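Local coordinates for protein alpha-fucosidase GH29 (Fusarium graminearum, PDB 4PSR) that hydrolyses alpha-L-fucosides as a family 29 glycoside hydrolase, probably releasing alpha-1,6-linked fucose from the core N-acetylglucosamine of glycoproteins, at residues V218-I223 and A254-R259; L421-D426 and P476-E481; V506-K509 and G514-V517; K61-T66 and E76-G81; K113-R118 and K357-I362. All blocks are in the same frame, centred on the assembly; numbering follows the deposited sequence. Where two conformers were deposited one is given.

Interaction 1 (V218-I223 and A254-R259); sequences VQPDII and AYYFNR
The phenol ring of Tyr-256 presents one face to the end of the Ile-223 side chain, and its hydroxyl reaches on to the backbone of Pro-220. The two side chains reach out from strand and helix to meet each other, the isoleucine touching the ring face with its longer branch. CD1 of Ile-223 sits 3.5 Å from the centroid of the Tyr-256 ring and only 7° off the ring normal, a CH-pi contact over the centre. One carbon back, Ile-223 CG1 lies 3.5 Å from Tyr-256 CZ, so the branch runs across the face from the hydroxyl end to the middle. In Tyr-256, CG is anti to the backbone N (chi1 -174°), which extends the ring from the helix toward the segment 218-223. Its OH donates a hydrogen bond of 2.8 Å to Pro-220 O. That oxygen lies at the ring edge, in the ring plane. The hydroxyl, however, stands well above the carbonyl plane, 59° out of it. The Pro-220 ring adds a looser apolar contact, with CG 4.2 Å from Tyr-256 CE1. The tyrosine is thus fixed at its tip by a polar bond and on one face by aliphatic carbon, all in a buried setting. Val-268 O is a second, weak partner of the hydroxyl. The contact joins helix 246-263 to the start of strand 222-225 of the TIM barrel. Strands 165-170 and 268-272 flank that strand in the barrel wall, and helix 200-218 packs on Pro-220 and Ile-223 through Leu-215.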
# COMPACT_ATOMS: atom_id res chain seq x y z
N VAL A 218 4.95 -20.09 8.06
CA VAL A 218 5.81 -18.91 8.25
C VAL A 218 5.25 -17.83 9.18
O VAL A 218 5.93 -16.85 9.47
CB VAL A 218 6.30 -18.28 6.91
CG1 VAL A 218 7.03 -19.30 6.09
CG2 VAL A 218 5.14 -17.62 6.11
N GLN A 219 4.04 -18.02 9.69
CA GLN A 219 3.44 -17.07 10.64
C GLN A 219 3.53 -15.59 10.21
O GLN A 219 4.07 -14.73 10.94
CB GLN A 219 3.99 -17.27 12.06
CG GLN A 219 3.82 -18.71 12.57
CD GLN A 219 4.23 -18.89 14.04
OE1 GLN A 219 4.68 -17.94 14.70
NE2 GLN A 219 4.11 -20.13 14.54
N PRO A 220 2.98 -15.27 9.04
CA PRO A 220 3.08 -13.89 8.54
C PRO A 220 2.36 -12.86 9.40
O PRO A 220 1.28 -13.14 9.95
CB PRO A 220 2.42 -13.96 7.16
CG PRO A 220 1.44 -15.10 7.30
CD PRO A 220 2.09 -16.10 8.20
N ASP A 221 2.95 -11.68 9.50
CA ASP A 221 2.33 -10.54 10.15
C ASP A 221 1.27 -9.88 9.26
O ASP A 221 0.33 -9.29 9.78
CB ASP A 221 3.41 -9.55 10.53
CG ASP A 221 4.40 -10.16 11.49
OD1 ASP A 221 3.98 -10.50 12.62
OD2 ASP A 221 5.58 -10.36 11.11
N ILE A 222 1.47 -9.97 7.96
CA ILE A 222 0.53 -9.45 6.98
C ILE A 222 0.35 -10.48 5.89
O ILE A 222 1.33 -11.02 5.36
CB ILE A 222 1.03 -8.15 6.28
CG1 ILE A 222 1.34 -7.03 7.30
CG2 ILE A 222 -0.00 -7.67 5.23
CD1 ILE A 222 2.33 -5.97 6.75
N ILE A 223 -0.90 -10.82 5.57
CA ILE A 223 -1.20 -11.60 4.35
C ILE A 223 -1.89 -10.67 3.35
O ILE A 223 -3.02 -10.19 3.60
CB ILE A 223 -2.06 -12.85 4.62
CG1 ILE A 223 -1.31 -13.79 5.57
CG2 ILE A 223 -2.41 -13.55 3.31
CD1 ILE A 223 -2.12 -15.05 5.95
N ALA A 254 -11.33 -16.27 9.65
CA ALA A 254 -11.38 -16.81 11.01
C ALA A 254 -10.11 -17.58 11.38
O ALA A 254 -9.59 -17.41 12.48
CB ALA A 254 -12.63 -17.69 11.21
N TYR A 255 -9.60 -18.39 10.45
CA TYR A 255 -8.40 -19.17 10.74
C TYR A 255 -7.19 -18.29 11.02
O TYR A 255 -6.51 -18.46 12.03
CB TYR A 255 -8.11 -20.15 9.61
CG TYR A 255 -7.07 -21.20 9.94
CD1 TYR A 255 -7.45 -22.45 10.39
CD2 TYR A 255 -5.72 -20.95 9.79
CE1 TYR A 255 -6.53 -23.42 10.68
CE2 TYR A 255 -4.78 -21.93 10.06
CZ TYR A 255 -5.21 -23.17 10.52
OH TYR A 255 -4.30 -24.17 10.81
N TYR A 256 -6.97 -17.31 10.16
CA TYR A 256 -5.84 -16.42 10.32
C TYR A 256 -5.99 -15.56 11.58
O TYR A 256 -5.02 -15.42 12.35
CB TYR A 256 -5.71 -15.55 9.08
CG TYR A 256 -4.47 -14.65 9.06
CD1 TYR A 256 -3.24 -15.08 9.58
CD2 TYR A 256 -4.51 -13.38 8.48
CE1 TYR A 256 -2.10 -14.28 9.49
CE2 TYR A 256 -3.38 -12.57 8.41
CZ TYR A 256 -2.18 -13.03 8.92
OH TYR A 256 -1.07 -12.20 8.82
N PHE A 257 -7.17 -14.98 11.81
CA PHE A 257 -7.35 -14.12 12.98
C PHE A 257 -7.24 -14.95 14.28
O PHE A 257 -6.71 -14.48 15.29
CB PHE A 257 -8.69 -13.36 12.91
CG PHE A 257 -8.81 -12.42 11.74
CD1 PHE A 257 -7.69 -11.99 11.03
CD2 PHE A 257 -10.06 -11.96 11.35
CE1 PHE A 257 -7.84 -11.13 9.96
CE2 PHE A 257 -10.21 -11.11 10.26
CZ PHE A 257 -9.10 -10.66 9.58
N ASN A 258 -7.68 -16.20 14.25
CA ASN A 258 -7.49 -17.08 15.42
C ASN A 258 -6.02 -17.42 15.64
O ASN A 258 -5.55 -17.45 16.77
CB ASN A 258 -8.31 -18.36 15.29
CG ASN A 258 -9.77 -18.14 15.59
OD1 ASN A 258 -10.12 -17.28 16.39
ND2 ASN A 258 -10.63 -18.93 14.96
N ARG A 259 -5.29 -17.70 14.56
CA ARG A 259 -3.87 -17.98 14.71
C ARG A 259 -3.15 -16.76 15.27
O ARG A 259 -2.26 -16.90 16.10
CB ARG A 259 -3.24 -18.41 13.39
CG ARG A 259 -3.61 -19.81 12.93
CD ARG A 259 -3.35 -20.86 13.99
NE ARG A 259 -3.21 -22.19 13.39
CZ ARG A 259 -3.39 -23.34 14.04
NH1 ARG A 259 -3.72 -23.34 15.33
NH2 ARG A 259 -3.25 -24.49 13.40

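Interaction 2 (L421-D426 and P476-E481); sequences LGWPED and PSQPAE
Pro-476 meets Trp-423 through its carbonyl. Its O lies at the edge of the indole, in the ring plane, 3.6 Å from Trp-423 CZ2. Gln-478 makes the main contact. The Gln-478 side chain is laid out flat over one indole face. Its CG is anti to the backbone N (chi1 -177°) and the chain stays extended beyond, so CB, CG and the amide all follow the ring. Gln-478 CB is 3.6 Å from Trp-423 CZ2. Gln-478 CG stands 3.7 Å from the centroid of the six-membered ring of Trp-423, a CH-pi contact 13° off the normal. Farther out the amide stacks on the five-membered part, with Gln-478 CD 3.7 Å from Trp-423 CG. Ring and amide planes are only 3° apart. The amide is also held by a hydrogen bond from NE2 to Tyr-485 OH, which helps fix it over the indole. Pro-479 then approaches obliquely, its CD 3.8 Å from Trp-423 CZ3. Pro-424 CD lies on the opposite indole face, toward the rim, so both faces are contacted. The contact joins two surface loops of the C-terminal beta domain, those after strands 415-420 and 471-474. Tyr-485, at the start of strand 485-491, meets the indole edge-to-face, and Leu-450 of strand 445-451 also packs on it.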
# COMPACT_ATOMS: atom_id res chain seq x y z
N LEU A 421 9.01 19.30 -1.04
CA LEU A 421 9.53 18.32 -1.99
C LEU A 421 10.64 18.85 -2.91
O LEU A 421 10.93 18.24 -3.95
CB LEU A 421 8.36 17.73 -2.78
CG LEU A 421 7.22 17.11 -1.95
CD1 LEU A 421 6.20 16.37 -2.83
CD2 LEU A 421 7.72 16.14 -0.86
N GLY A 422 11.30 19.93 -2.48
CA GLY A 422 12.44 20.50 -3.15
C GLY A 422 12.93 21.66 -2.30
O GLY A 422 12.20 22.14 -1.43
N TRP A 423 14.17 22.08 -2.55
CA TRP A 423 14.71 23.26 -1.86
C TRP A 423 14.25 24.54 -2.54
O TRP A 423 14.54 24.75 -3.72
CB TRP A 423 16.24 23.24 -1.81
CG TRP A 423 16.71 24.35 -0.92
CD1 TRP A 423 17.22 25.57 -1.32
CD2 TRP A 423 16.67 24.39 0.51
NE1 TRP A 423 17.50 26.34 -0.22
CE2 TRP A 423 17.18 25.64 0.92
CE3 TRP A 423 16.26 23.49 1.50
CZ2 TRP A 423 17.28 26.00 2.26
CZ3 TRP A 423 16.36 23.84 2.81
CH2 TRP A 423 16.88 25.09 3.20
N PRO A 424 13.52 25.40 -1.82
CA PRO A 424 13.03 26.65 -2.43
C PRO A 424 14.16 27.63 -2.77
O PRO A 424 14.93 28.03 -1.88
CB PRO A 424 12.16 27.26 -1.33
CG PRO A 424 11.99 26.26 -0.30
CD PRO A 424 13.03 25.22 -0.44
N GLU A 425 14.27 28.03 -4.02
CA GLU A 425 15.38 28.92 -4.36
C GLU A 425 15.14 30.31 -3.76
O GLU A 425 16.10 31.05 -3.53
CB GLU A 425 15.64 28.98 -5.86
CG GLU A 425 17.14 28.88 -6.18
CD GLU A 425 17.67 27.46 -6.06
OE1 GLU A 425 17.30 26.61 -6.90
OE2 GLU A 425 18.46 27.20 -5.13
N ASP A 426 13.88 30.64 -3.48
CA ASP A 426 13.54 31.91 -2.81
C ASP A 426 13.64 31.82 -1.28
O ASP A 426 13.28 32.77 -0.57
CB ASP A 426 12.15 32.38 -3.24
CG ASP A 426 11.03 31.44 -2.81
OD1 ASP A 426 11.33 30.38 -2.25
OD2 ASP A 426 9.85 31.76 -3.05
N PRO A 476 16.58 28.65 7.04
CA PRO A 476 18.00 28.85 7.36
C PRO A 476 18.86 28.30 6.23
O PRO A 476 18.35 27.94 5.16
CB PRO A 476 18.19 28.04 8.65
CG PRO A 476 17.17 26.91 8.52
CD PRO A 476 15.99 27.54 7.81
N SER A 477 20.16 28.25 6.47
CA SER A 477 21.10 27.74 5.48
C SER A 477 20.77 26.28 5.12
O SER A 477 20.50 25.45 5.99
CB SER A 477 22.53 27.86 6.01
OG SER A 477 23.45 27.15 5.20
N GLN A 478 20.80 26.01 3.83
CA GLN A 478 20.44 24.69 3.33
C GLN A 478 21.35 23.63 3.97
O GLN A 478 22.57 23.81 4.00
CB GLN A 478 20.54 24.64 1.80
CG GLN A 478 20.11 23.32 1.16
CD GLN A 478 20.18 23.32 -0.34
OE1 GLN A 478 20.56 24.31 -0.96
NE2 GLN A 478 19.81 22.20 -0.95
N PRO A 479 20.76 22.56 4.51
CA PRO A 479 21.54 21.44 5.03
C PRO A 479 22.07 20.59 3.89
O PRO A 479 21.91 20.95 2.72
CB PRO A 479 20.52 20.68 5.88
CG PRO A 479 19.26 20.87 5.14
CD PRO A 479 19.31 22.27 4.58
N ALA A 480 22.71 19.48 4.21
CA ALA A 480 23.14 18.53 3.19
C ALA A 480 21.97 18.21 2.23
O ALA A 480 20.80 18.16 2.65
CB ALA A 480 23.69 17.26 3.83
N GLU A 481 22.29 18.03 0.95
CA GLU A 481 21.26 17.85 -0.06
C GLU A 481 20.43 16.63 0.26
O GLU A 481 20.93 15.63 0.76
CB GLU A 481 21.90 17.72 -1.45
CG GLU A 481 20.90 17.58 -2.60
CD GLU A 481 21.55 17.57 -3.97
OE1 GLU A 481 22.34 16.64 -4.25
OE2 GLU A 481 21.27 18.49 -4.77

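Interaction 3 (V506-K509 and G514-V517); sequences VFSK and GKGV
The backbones of 506-509 and 514-517 run antiparallel, with end-to-end directions 168° apart. Val-506 and Val-517 form a hydrogen-bonded pair. Val-506 N donates to Val-517 O at 2.9 Å, and Val-517 N donates to Val-506 O, also at 2.9 Å. Phe-507 and Gly-516 form the following non-hydrogen-bonded pair, with their CA atoms 4.3 Å apart. Beyond it, Ser-508 N donates to Lys-515 O at 2.9 Å. The same oxygen receives a CA-H...O contact from Phe-507 CA at 3.2 Å.

The two valines stand next to each other on one face of the sheet, Val-506 CG2 being 3.9 Å from Val-517 CB. Phe-507 projects from the other face. Its CD2 comes 4.0 Å from Gly-516 CA; the glycine, with no side chain, lets the ring come close to its backbone. With chi1 at 67° the Ser-508 OG faces the other strand. From there OG accepts a weak, bent bond of 3.0 Å from Lys-515 N. The aliphatic part of Lys-509 lies alongside Gly-514 CA. Gly-514 has positive phi, a conformation suited to glycine.

Together these contacts build the loop end of a beta hairpin. It is formed by strands 504-507 and 516-519 of a four-stranded antiparallel sheet, with 516-519 at one edge and strand 541-544 beside 504-507.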
# COMPACT_ATOMS: atom_id res chain seq x y z
N VAL A 506 -15.34 20.84 11.99
CA VAL A 506 -16.26 20.47 13.06
C VAL A 506 -15.53 20.49 14.40
O VAL A 506 -14.34 20.20 14.44
CB VAL A 506 -16.92 19.10 12.82
CG1 VAL A 506 -17.91 19.20 11.66
CG2 VAL A 506 -15.88 18.01 12.54
N PHE A 507 -16.24 20.86 15.47
CA PHE A 507 -15.66 21.09 16.79
C PHE A 507 -16.47 20.43 17.91
O PHE A 507 -17.68 20.24 17.79
CB PHE A 507 -15.57 22.60 17.05
CG PHE A 507 -14.64 23.30 16.13
CD1 PHE A 507 -15.12 23.85 14.95
CD2 PHE A 507 -13.28 23.39 16.42
CE1 PHE A 507 -14.27 24.49 14.08
CE2 PHE A 507 -12.42 24.03 15.53
CZ PHE A 507 -12.93 24.58 14.35
N SER A 508 -15.78 20.11 19.00
CA SER A 508 -16.39 19.42 20.14
C SER A 508 -17.05 20.38 21.13
O SER A 508 -17.79 19.94 22.01
CB SER A 508 -15.35 18.57 20.86
OG SER A 508 -14.37 19.39 21.48
N LYS A 509 -16.79 21.67 21.00
CA LYS A 509 -17.49 22.69 21.79
C LYS A 509 -18.38 23.54 20.92
O LYS A 509 -18.19 23.61 19.71
CB LYS A 509 -16.50 23.56 22.56
CG LYS A 509 -15.76 22.76 23.58
CD LYS A 509 -14.84 23.63 24.42
CE LYS A 509 -13.84 22.77 25.18
NZ LYS A 509 -14.47 21.56 25.79
N GLY A 514 -12.37 23.88 20.95
CA GLY A 514 -12.20 22.53 21.43
C GLY A 514 -11.50 21.67 20.40
O GLY A 514 -10.84 22.19 19.49
N LYS A 515 -11.64 20.36 20.54
CA LYS A 515 -11.12 19.40 19.57
C LYS A 515 -11.82 19.65 18.25
O LYS A 515 -13.01 19.95 18.23
CB LYS A 515 -11.42 17.97 20.02
CG LYS A 515 -11.03 17.69 21.46
CD LYS A 515 -11.14 16.21 21.79
CE LYS A 515 -12.58 15.72 21.84
NZ LYS A 515 -12.64 14.25 22.08
N GLY A 516 -11.10 19.55 17.13
CA GLY A 516 -11.73 19.74 15.84
C GLY A 516 -11.11 18.94 14.72
O GLY A 516 -9.98 18.45 14.84
N VAL A 517 -11.85 18.88 13.63
CA VAL A 517 -11.44 18.17 12.42
C VAL A 517 -11.77 19.07 11.23
O VAL A 517 -12.93 19.49 11.08
CB VAL A 517 -12.16 16.82 12.26
CG1 VAL A 517 -11.77 16.14 10.95
CG2 VAL A 517 -11.84 15.91 13.45

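Interaction 4 (K61-T66 and E76-G81); sequences KHHTET and ENFIKG
The aromatic contact is between His-63 and Phe-78, which meet at their rims. His-63 CE1 is 3.8 Å from Phe-78 CZ and about equally far from Phe-78 CE2. The phenyl CZ lies at the imidazole edge, in its plane, whereas CE1 approaches the phenyl ring obliquely. The ring planes stand at 68°. The centroids of the His-63 and Phe-78 rings are 5.8 Å apart. Neither ring therefore covers the face of the other, and this is not a stack. His-63 CG is anti to the backbone N (chi1 -167°), and this brings the imidazole end nearer to the second helix. Phe-78 has CG anti to its carbonyl carbon (chi1 -70°), and its ring likewise extends toward the first.

Both short helices, 58-66 and 76-80, belong to the long excursion between the first TIM-barrel strand, 29-33, and helix 105-114, outside the barrel wall itself. Their backbones stay well apart, the closest CA atoms being those of His-63 and Phe-78 at 11.6 Å. The rings bridge that distance in a buried aromatic cluster, where Tyr-67 and Trp-73 from the connecting loop each meet both of them.

Polar bonds fix the histidine from outside the pair. His-63 ND1 is hydrogen-bonded to Tyr-48 OH, and NE2 to Trp-73 O. Both ring nitrogens are thus satisfied and the imidazole cannot easily turn. Within the first helix, Thr-66 OG1 donates to His-62 O at 2.8 Å. That carbonyl also accepts from Thr-66 N.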
# COMPACT_ATOMS: atom_id res chain seq x y z
N LYS A 61 3.76 -14.92 -29.74
CA LYS A 61 4.70 -14.86 -30.86
C LYS A 61 6.10 -15.08 -30.33
O LYS A 61 6.87 -15.90 -30.86
CB LYS A 61 4.57 -13.51 -31.58
CG LYS A 61 3.23 -13.36 -32.29
CD LYS A 61 3.03 -12.01 -32.95
CE LYS A 61 1.67 -11.96 -33.65
NZ LYS A 61 1.40 -10.64 -34.29
N HIS A 62 6.45 -14.38 -29.25
CA HIS A 62 7.77 -14.51 -28.65
C HIS A 62 7.99 -15.95 -28.17
O HIS A 62 9.06 -16.53 -28.39
CB HIS A 62 7.90 -13.55 -27.46
CG HIS A 62 9.14 -13.78 -26.64
ND1 HIS A 62 10.35 -13.19 -26.94
CD2 HIS A 62 9.34 -14.53 -25.53
CE1 HIS A 62 11.25 -13.59 -26.05
NE2 HIS A 62 10.66 -14.38 -25.18
N HIS A 63 6.98 -16.50 -27.51
CA HIS A 63 7.09 -17.85 -26.97
C HIS A 63 7.34 -18.86 -28.08
O HIS A 63 8.19 -19.76 -27.97
CB HIS A 63 5.82 -18.24 -26.22
CG HIS A 63 5.98 -19.47 -25.40
ND1 HIS A 63 6.62 -19.44 -24.17
CD2 HIS A 63 5.72 -20.77 -25.66
CE1 HIS A 63 6.69 -20.67 -23.70
NE2 HIS A 63 6.15 -21.50 -24.58
N THR A 64 6.57 -18.70 -29.15
CA THR A 64 6.62 -19.62 -30.28
C THR A 64 7.97 -19.55 -30.97
O THR A 64 8.54 -20.58 -31.34
CB THR A 64 5.46 -19.30 -31.27
OG1 THR A 64 4.20 -19.45 -30.61
CG2 THR A 64 5.50 -20.21 -32.49
N GLU A 65 8.53 -18.35 -31.10
CA GLU A 65 9.85 -18.20 -31.70
C GLU A 65 11.02 -18.68 -30.82
O GLU A 65 12.04 -19.13 -31.33
CB GLU A 65 10.09 -16.74 -32.11
CG GLU A 65 9.15 -16.30 -33.24
CD GLU A 65 9.27 -17.19 -34.46
OE1 GLU A 65 10.37 -17.21 -35.06
OE2 GLU A 65 8.27 -17.88 -34.79
N THR A 66 10.87 -18.54 -29.50
CA THR A 66 11.97 -18.79 -28.57
C THR A 66 11.97 -20.23 -28.03
O THR A 66 13.04 -20.84 -27.89
CB THR A 66 11.84 -17.81 -27.39
OG1 THR A 66 11.80 -16.48 -27.92
CG2 THR A 66 13.00 -17.95 -26.39
N GLU A 76 4.19 -25.08 -17.86
CA GLU A 76 4.75 -26.02 -16.90
C GLU A 76 6.21 -26.35 -17.20
O GLU A 76 6.98 -26.71 -16.29
CB GLU A 76 3.90 -27.30 -16.82
CG GLU A 76 3.87 -28.16 -18.08
CD GLU A 76 2.86 -27.75 -19.15
OE1 GLU A 76 2.25 -26.66 -19.10
OE2 GLU A 76 2.67 -28.57 -20.10
N ASN A 77 6.65 -26.21 -18.46
CA ASN A 77 8.06 -26.44 -18.78
C ASN A 77 9.03 -25.47 -18.08
O ASN A 77 10.21 -25.79 -17.90
CB ASN A 77 8.31 -26.35 -20.29
CG ASN A 77 7.85 -27.57 -21.07
OD1 ASN A 77 7.25 -28.51 -20.53
ND2 ASN A 77 8.12 -27.55 -22.37
N PHE A 78 8.60 -24.24 -17.77
CA PHE A 78 9.47 -23.32 -17.04
C PHE A 78 9.77 -23.84 -15.62
O PHE A 78 10.84 -23.57 -15.06
CB PHE A 78 8.87 -21.92 -16.95
CG PHE A 78 8.84 -21.16 -18.26
CD1 PHE A 78 9.99 -20.70 -18.86
CD2 PHE A 78 7.63 -20.87 -18.85
CE1 PHE A 78 9.93 -19.97 -20.05
CE2 PHE A 78 7.57 -20.13 -20.02
CZ PHE A 78 8.71 -19.70 -20.62
N ILE A 79 8.82 -24.58 -15.06
CA ILE A 79 8.94 -25.14 -13.71
C ILE A 79 9.69 -26.47 -13.74
O ILE A 79 10.62 -26.69 -12.95
CB ILE A 79 7.53 -25.33 -13.10
CG1 ILE A 79 6.89 -23.94 -12.89
CG2 ILE A 79 7.60 -26.14 -11.78
CD1 ILE A 79 5.41 -23.96 -12.68
N LYS A 80 9.33 -27.35 -14.68
CA LYS A 80 9.95 -28.69 -14.74
C LYS A 80 11.22 -28.74 -15.58
O LYS A 80 12.02 -29.69 -15.45
CB LYS A 80 8.92 -29.71 -15.22
CG LYS A 80 7.88 -30.00 -14.16
CD LYS A 80 6.88 -31.07 -14.57
CE LYS A 80 6.05 -31.48 -13.36
NZ LYS A 80 5.12 -32.61 -13.70
N GLY A 81 11.44 -27.70 -16.39
CA GLY A 81 12.62 -27.59 -17.22
C GLY A 81 12.46 -28.19 -18.61
O GLY A 81 11.84 -29.26 -18.80

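Interaction 5 (K113-R118 and K357-I362); sequences KGSGAR and KVLNDI
Ser-115 lays its CB against Leu-359, meeting both the backbone carbonyl and one methyl. Ser-115 CB is 3.4 Å from Leu-359 O and 3.8 Å from Leu-359 CD2. The serine backbone joins in: Ser-115 CA makes a CA-H...O contact of 3.4 Å with the same Leu-359 O. On the Ile-362 side, Ser-115 O comes 3.5 Å from Ile-362 CG2. Ser-115 thus packs against residues three apart in helix 353-369, which share one side of that helix. The approach is close, with the CA atoms of Ser-115 and Leu-359 only 5.0 Å apart.

The serine hydroxyl serves its own chain. With chi1 at 77°, OG turns back to hydrogen-bond with Val-112 O and accepts a weak bond of 3.5 Å from Ala-117 N. Gly-116 follows with positive phi and forms a Schellman motif that ends the helix. Its N bonds to Lys-113 O at 3.1 Å. The helix end is thereby turned toward the next strand while Ser-115 stays pressed on its neighbour.

The contact brings the C-terminal end of helix 105-114 against helix 353-369 on the outside of the TIM barrel. Strand 119-125 starts just after it. Phe-29 of strand 29-33 touches both Ser-115 and Ile-362, Ile-343 of strand 337-343 packs on Leu-359, and helix 322-334 lies beside Ile-362.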
# COMPACT_ATOMS: atom_id res chain seq x y z
N LYS A 113 16.52 -4.14 4.34
CA LYS A 113 16.61 -3.56 5.67
C LYS A 113 17.19 -2.14 5.59
O LYS A 113 16.69 -1.20 6.21
CB LYS A 113 17.48 -4.43 6.57
CG LYS A 113 17.63 -3.89 7.98
CD LYS A 113 16.29 -3.82 8.72
CE LYS A 113 16.47 -3.44 10.18
NZ LYS A 113 15.17 -3.40 10.89
N GLY A 114 18.24 -2.01 4.79
CA GLY A 114 18.91 -0.73 4.60
C GLY A 114 18.05 0.35 3.95
O GLY A 114 18.27 1.54 4.14
N SER A 115 16.99 -0.07 3.25
CA SER A 115 16.05 0.87 2.63
C SER A 115 15.10 1.56 3.62
O SER A 115 14.41 2.51 3.25
CB SER A 115 15.19 0.20 1.54
OG SER A 115 14.14 -0.60 2.07
N GLY A 116 15.04 1.06 4.85
CA GLY A 116 14.14 1.57 5.86
C GLY A 116 12.79 0.83 5.92
O GLY A 116 11.90 1.26 6.64
N ALA A 117 12.65 -0.26 5.19
CA ALA A 117 11.42 -1.06 5.21
C ALA A 117 11.19 -1.58 6.64
O ALA A 117 12.12 -2.08 7.27
CB ALA A 117 11.58 -2.22 4.29
N ARG A 118 9.95 -1.48 7.13
CA ARG A 118 9.62 -2.04 8.42
C ARG A 118 8.81 -3.33 8.29
O ARG A 118 8.62 -4.04 9.29
CB ARG A 118 8.87 -1.04 9.27
CG ARG A 118 9.75 0.04 9.85
CD ARG A 118 9.01 0.67 11.00
NE ARG A 118 9.85 1.55 11.78
CZ ARG A 118 9.39 2.33 12.73
NH1 ARG A 118 8.08 2.31 13.01
NH2 ARG A 118 10.22 3.11 13.39
N LYS A 357 20.37 0.87 -6.02
CA LYS A 357 20.58 2.31 -5.82
C LYS A 357 19.30 3.04 -5.35
O LYS A 357 19.35 3.87 -4.45
CB LYS A 357 21.13 2.93 -7.10
CG LYS A 357 21.10 4.46 -7.17
CD LYS A 357 22.03 5.14 -6.17
CE LYS A 357 22.31 6.59 -6.60
NZ LYS A 357 21.15 7.22 -7.32
N VAL A 358 18.16 2.72 -5.95
CA VAL A 358 16.91 3.31 -5.49
C VAL A 358 16.65 2.95 -4.02
O VAL A 358 16.30 3.82 -3.23
CB VAL A 358 15.74 2.87 -6.40
CG1 VAL A 358 14.42 3.27 -5.82
CG2 VAL A 358 15.93 3.48 -7.79
N LEU A 359 16.80 1.68 -3.65
CA LEU A 359 16.55 1.27 -2.28
C LEU A 359 17.51 1.97 -1.32
O LEU A 359 17.11 2.41 -0.26
CB LEU A 359 16.69 -0.25 -2.13
CG LEU A 359 15.56 -1.03 -2.79
CD1 LEU A 359 15.93 -2.48 -2.92
CD2 LEU A 359 14.29 -0.90 -2.00
N ASN A 360 18.80 2.06 -1.70
CA ASN A 360 19.79 2.77 -0.88
C ASN A 360 19.38 4.23 -0.66
O ASN A 360 19.48 4.77 0.46
CB ASN A 360 21.16 2.76 -1.56
CG ASN A 360 21.84 1.41 -1.61
OD1 ASN A 360 21.49 0.45 -0.93
ND2 ASN A 360 22.87 1.36 -2.43
N ASP A 361 18.91 4.88 -1.72
CA ASP A 361 18.49 6.28 -1.66
C ASP A 361 17.24 6.49 -0.79
O ASP A 361 17.14 7.46 -0.04
CB ASP A 361 18.18 6.87 -3.05
CG ASP A 361 19.42 7.07 -3.91
OD1 ASP A 361 20.54 7.07 -3.35
OD2 ASP A 361 19.25 7.27 -5.14
N ILE A 362 16.26 5.59 -0.90
CA ILE A 362 15.12 5.66 0.03
C ILE A 362 15.60 5.52 1.48
O ILE A 362 15.14 6.24 2.36
CB ILE A 362 14.05 4.58 -0.32
CG1 ILE A 362 13.46 4.84 -1.71
CG2 ILE A 362 12.96 4.55 0.75
CD1 ILE A 362 12.70 3.61 -2.23

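Along the chain the order is interaction 4, then interaction 1 nested inside the long loop closed by interaction 5, then interactions 2 and 3. Interactions 1, 4 and 5 belong to the catalytic part. Interaction 1 packs helix 246-263 on barrel strand 222-225. In interaction 5, centred about 27 Å from the centre of interaction 1, the helix before the second barrel strand meets the one after the eighth, where the ring of helices comes round on itself. Interaction 4 lies outward, its centre about 34 Å from that of interaction 5. Interactions 2 and 3 belong to separate antiparallel sheet regions, centres about 36 Å apart. Interactions 3 and 4 are farthest apart, about 63 Å between centres. None of the five touches another.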